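Local coordinates for galacto-N-biose/lacto-N-biose I transporter substrate-binding protein (Bifidobacterium longum, PDB 2Z8F) that binds galacto-N-biose, lacto-N-biose and the milk sugar lacto-N-tetraose, probably delivering such sugars to an ABC transporter for uptake, at residues Tyr134-Leu144 against Thr162-Met171. Sequence-based numbering, arbitrary orientation.
Sequences YFYNKAEFEKL and TAAAAGKYIM
Y134 OH donates a 2.7 Å hydrogen bond to I170 O, meeting a lone pair in the carbonyl plane with a C=O...OH angle of 137°, while the acceptor lies at the edge of the phenol ring. With CG anti to the backbone N (chi1 -174°), the Y134 ring reaches off its strand to the buried chain at I170, and its CE1 rests 3.8 Å from M171 CE. F141, from the following helix, crosses I170 at about a right angle: its CE1 lies 3.6 Å from I170 CG2, and Y136 CD1 lies over the centre of one face of the F141 ring. Y134, F141, I170 and M171, all buried, make up the close-packed part. A phenylalanine in place of Y134 would probably leave I170 O without its hydroxyl donor. Further out, L144 spreads its branches over the end of helix 153-165, CD1 at 3.9 Å from A163 CB and CD2 at 3.6 Å from A166 CB. The solvent side, with partly exposed E140 and K168, is looser. K168 NZ is held chiefly by its hydrogen bond to G242 O; its salt bridge to E140 OE1 is long at 4.0 Å, supplemented by a water that donates to E140 OE2 and accepts from K168 NZ. N137 N-caps helix 138-143 through its OD1, which accepts from E140 N, and G167 closes helix 153-165 in a Schellman motif, within one lobe of a periplasmic-binding-protein-type fold.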
loop_
_atom_site.group_PDB
_atom_site.type_symbol
_atom_site.label_atom_id
_atom_site.label_comp_id
_atom_site.label_asym_id
_atom_site.label_seq_id
_atom_site.Cartn_x
_atom_site.Cartn_y
_atom_site.Cartn_z
ATOM N N TYR A 134 8.140 6.888 -8.221
ATOM C CA TYR A 134 7.671 7.661 -9.365
ATOM C C TYR A 134 7.884 6.866 -10.654
ATOM O O TYR A 134 9.009 6.473 -10.951
ATOM C CB TYR A 134 8.415 8.992 -9.441
ATOM C CG TYR A 134 7.897 9.916 -10.521
ATOM C CD1 TYR A 134 6.599 10.429 -10.475
ATOM C CD2 TYR A 134 8.714 10.308 -11.578
ATOM C CE1 TYR A 134 6.118 11.297 -11.483
ATOM C CE2 TYR A 134 8.250 11.192 -12.580
ATOM C CZ TYR A 134 6.955 11.676 -12.527
ATOM O OH TYR A 134 6.506 12.537 -13.518
ATOM N N PHE A 135 6.798 6.553 -11.359
ATOM C CA PHE A 135 6.894 5.883 -12.656
ATOM C C PHE A 135 6.821 6.968 -13.729
ATOM O O PHE A 135 5.956 7.871 -13.665
ATOM C CB PHE A 135 5.684 4.953 -12.920
ATOM C CG PHE A 135 5.573 3.720 -12.023
ATOM C CD1 PHE A 135 6.583 3.348 -11.133
ATOM C CD2 PHE A 135 4.446 2.886 -12.138
ATOM C CE1 PHE A 135 6.445 2.217 -10.331
ATOM C CE2 PHE A 135 4.307 1.747 -11.368
ATOM C CZ PHE A 135 5.325 1.404 -10.436
ATOM N N TYR A 136 7.661 6.867 -14.749
ATOM C CA TYR A 136 7.600 7.852 -15.847
ATOM C C TYR A 136 8.090 7.264 -17.158
ATOM O O TYR A 136 8.925 6.341 -17.160
ATOM C CB TYR A 136 8.373 9.153 -15.515
ATOM C CG TYR A 136 9.863 8.940 -15.491
ATOM C CD1 TYR A 136 10.677 9.368 -16.552
ATOM C CD2 TYR A 136 10.457 8.272 -14.427
ATOM C CE1 TYR A 136 12.051 9.139 -16.535
ATOM C CE2 TYR A 136 11.823 8.039 -14.412
ATOM C CZ TYR A 136 12.606 8.469 -15.458
ATOM O OH TYR A 136 13.956 8.196 -15.389
ATOM N N ASN A 137 7.565 7.797 -18.259
ATOM C CA ASN A 137 8.027 7.398 -19.592
ATOM C C ASN A 137 9.179 8.289 -20.029
ATOM O O ASN A 137 8.985 9.441 -20.412
ATOM C CB ASN A 137 6.894 7.402 -20.617
ATOM C CG ASN A 137 7.349 6.867 -21.959
ATOM O OD1 ASN A 137 8.427 7.204 -22.412
ATOM N ND2 ASN A 137 6.537 6.024 -22.586
ATOM N N LYS A 138 10.387 7.732 -19.955
ATOM C CA LYS A 138 11.605 8.501 -20.202
ATOM C C LYS A 138 11.650 9.043 -21.630
ATOM O O LYS A 138 12.112 10.155 -21.858
ATOM C CB LYS A 138 12.840 7.645 -19.893
ATOM C CG LYS A 138 14.149 8.391 -20.118
ATOM C CD LYS A 138 15.285 7.840 -19.295
ATOM C CE LYS A 138 16.507 8.755 -19.434
ATOM N NZ LYS A 138 17.422 8.630 -18.278
ATOM N N ALA A 139 11.172 8.254 -22.593
ATOM C CA ALA A 139 11.125 8.691 -23.991
ATOM C C ALA A 139 10.215 9.908 -24.198
ATOM O O ALA A 139 10.560 10.828 -24.948
ATOM C CB ALA A 139 10.673 7.537 -24.877
ATOM N N GLU A 140 9.052 9.894 -23.554
ATOM C CA GLU A 140 8.099 10.999 -23.674
ATOM C C GLU A 140 8.614 12.242 -22.935
ATOM O O GLU A 140 8.382 13.367 -23.378
ATOM C CB GLU A 140 6.710 10.602 -23.178
ATOM C CG GLU A 140 6.070 9.434 -23.964
ATOM C CD GLU A 140 5.549 9.805 -25.358
ATOM O OE1 GLU A 140 5.633 10.984 -25.782
ATOM O OE2 GLU A 140 5.033 8.881 -26.038
ATOM N N PHE A 141 9.309 12.038 -21.818
ATOM C CA PHE A 141 9.961 13.154 -21.129
ATOM C C PHE A 141 10.949 13.831 -22.065
ATOM O O PHE A 141 11.010 15.053 -22.131
ATOM C CB PHE A 141 10.679 12.705 -19.840
ATOM C CG PHE A 141 9.813 12.770 -18.599
ATOM C CD1 PHE A 141 8.546 12.192 -18.584
ATOM C CD2 PHE A 141 10.277 13.377 -17.431
ATOM C CE1 PHE A 141 7.734 12.236 -17.458
ATOM C CE2 PHE A 141 9.454 13.434 -16.278
ATOM C CZ PHE A 141 8.188 12.850 -16.291
ATOM N N GLU A 142 11.738 13.022 -22.766
ATOM C CA GLU A 142 12.756 13.542 -23.689
ATOM C C GLU A 142 12.127 14.357 -24.815
ATOM O O GLU A 142 12.609 15.440 -25.133
ATOM C CB GLU A 142 13.630 12.409 -24.226
ATOM C CG GLU A 142 14.447 11.695 -23.121
ATOM C CD GLU A 142 15.630 12.515 -22.590
ATOM O OE1 GLU A 142 16.139 13.384 -23.348
ATOM O OE2 GLU A 142 16.051 12.266 -21.422
ATOM N N LYS A 143 11.026 13.860 -25.365
ATOM C CA LYS A 143 10.309 14.563 -26.433
ATOM C C LYS A 143 9.822 15.949 -25.987
ATOM O O LYS A 143 9.690 16.860 -26.815
ATOM C CB LYS A 143 9.153 13.716 -26.963
ATOM C CG LYS A 143 9.633 12.536 -27.803
ATOM C CD LYS A 143 8.532 11.532 -28.160
ATOM C CE LYS A 143 9.128 10.356 -28.958
ATOM N NZ LYS A 143 8.211 9.184 -29.111
ATOM N N LEU A 144 9.576 16.099 -24.681
ATOM C CA LEU A 144 9.086 17.355 -24.120
ATOM C C LEU A 144 10.220 18.235 -23.615
ATOM O O LEU A 144 9.991 19.347 -23.145
ATOM C CB LEU A 144 8.095 17.100 -22.975
ATOM C CG LEU A 144 6.724 16.525 -23.322
ATOM C CD1 LEU A 144 6.076 15.945 -22.077
ATOM C CD2 LEU A 144 5.799 17.572 -23.978
ATOM N N THR A 162 4.327 22.591 -18.874
ATOM C CA THR A 162 4.863 22.355 -20.227
ATOM C C THR A 162 4.230 21.109 -20.816
ATOM O O THR A 162 3.772 21.128 -21.966
ATOM C CB THR A 162 6.407 22.222 -20.231
ATOM O OG1 THR A 162 6.995 23.451 -19.776
ATOM C CG2 THR A 162 6.915 21.934 -21.633
ATOM N N ALA A 163 4.195 20.029 -20.030
ATOM C CA ALA A 163 3.591 18.772 -20.491
ATOM C C ALA A 163 2.106 18.935 -20.817
ATOM O O ALA A 163 1.622 18.436 -21.840
ATOM C CB ALA A 163 3.801 17.655 -19.458
ATOM N N ALA A 164 1.390 19.635 -19.937
ATOM C CA ALA A 164 -0.062 19.797 -20.057
ATOM C C ALA A 164 -0.429 20.589 -21.317
ATOM O O ALA A 164 -1.446 20.299 -21.970
ATOM C CB ALA A 164 -0.612 20.474 -18.808
ATOM N N ALA A 165 0.402 21.579 -21.650
ATOM C CA ALA A 165 0.178 22.409 -22.858
ATOM C C ALA A 165 0.274 21.524 -24.103
ATOM O O ALA A 165 -0.293 21.839 -25.149
ATOM C CB ALA A 165 1.191 23.521 -22.922
ATOM N N ALA A 166 1.019 20.429 -23.976
ATOM C CA ALA A 166 1.180 19.435 -25.037
ATOM C C ALA A 166 0.219 18.250 -24.921
ATOM O O ALA A 166 0.366 17.236 -25.628
ATOM C CB ALA A 166 2.627 18.947 -25.064
ATOM N N GLY A 167 -0.779 18.353 -24.042
ATOM C CA GLY A 167 -1.722 17.249 -23.863
ATOM C C GLY A 167 -1.137 15.985 -23.227
ATOM O O GLY A 167 -1.685 14.874 -23.403
ATOM N N LYS A 168 -0.047 16.159 -22.475
ATOM C CA LYS A 168 0.584 15.063 -21.722
ATOM C C LYS A 168 0.497 15.402 -20.235
ATOM O O LYS A 168 0.389 16.580 -19.877
ATOM C CB LYS A 168 2.054 14.926 -22.101
ATOM C CG LYS A 168 2.340 14.508 -23.555
ATOM C CD LYS A 168 1.857 13.105 -23.824
ATOM C CE LYS A 168 2.552 12.523 -25.045
ATOM N NZ LYS A 168 1.709 11.418 -25.555
ATOM N N TYR A 169 0.555 14.390 -19.375
ATOM C CA TYR A 169 0.474 14.642 -17.921
ATOM C C TYR A 169 1.567 13.866 -17.219
ATOM O O TYR A 169 1.683 12.660 -17.408
ATOM C CB TYR A 169 -0.942 14.311 -17.394
ATOM C CG TYR A 169 -1.963 15.083 -18.209
ATOM C CD1 TYR A 169 -2.192 16.441 -17.976
ATOM C CD2 TYR A 169 -2.604 14.484 -19.302
ATOM C CE1 TYR A 169 -3.086 17.183 -18.787
ATOM C CE2 TYR A 169 -3.497 15.221 -20.126
ATOM C CZ TYR A 169 -3.726 16.566 -19.858
ATOM O OH TYR A 169 -4.608 17.300 -20.644
ATOM N N ILE A 170 2.400 14.578 -16.447
ATOM C CA ILE A 170 3.464 13.930 -15.703
ATOM C C ILE A 170 3.072 13.669 -14.226
ATOM O O ILE A 170 3.916 13.266 -13.425
ATOM C CB ILE A 170 4.811 14.690 -15.793
ATOM C CG1 ILE A 170 4.742 16.069 -15.125
ATOM C CG2 ILE A 170 5.259 14.806 -17.281
ATOM C CD1 ILE A 170 6.159 16.755 -14.929
ATOM N N MET A 171 1.803 13.915 -13.893
ATOM C CA MET A 171 1.266 13.551 -12.590
ATOM C C MET A 171 -0.185 13.101 -12.723
ATOM O O MET A 171 -0.915 13.545 -13.624
ATOM C CB MET A 171 1.404 14.741 -11.608
ATOM C CG MET A 171 1.108 14.434 -10.129
ATOM S SD MET A 171 1.921 12.969 -9.448
ATOM C CE MET A 171 3.614 13.447 -9.578
HETATM O O HOH W 1 2.321 9.835 -27.576
#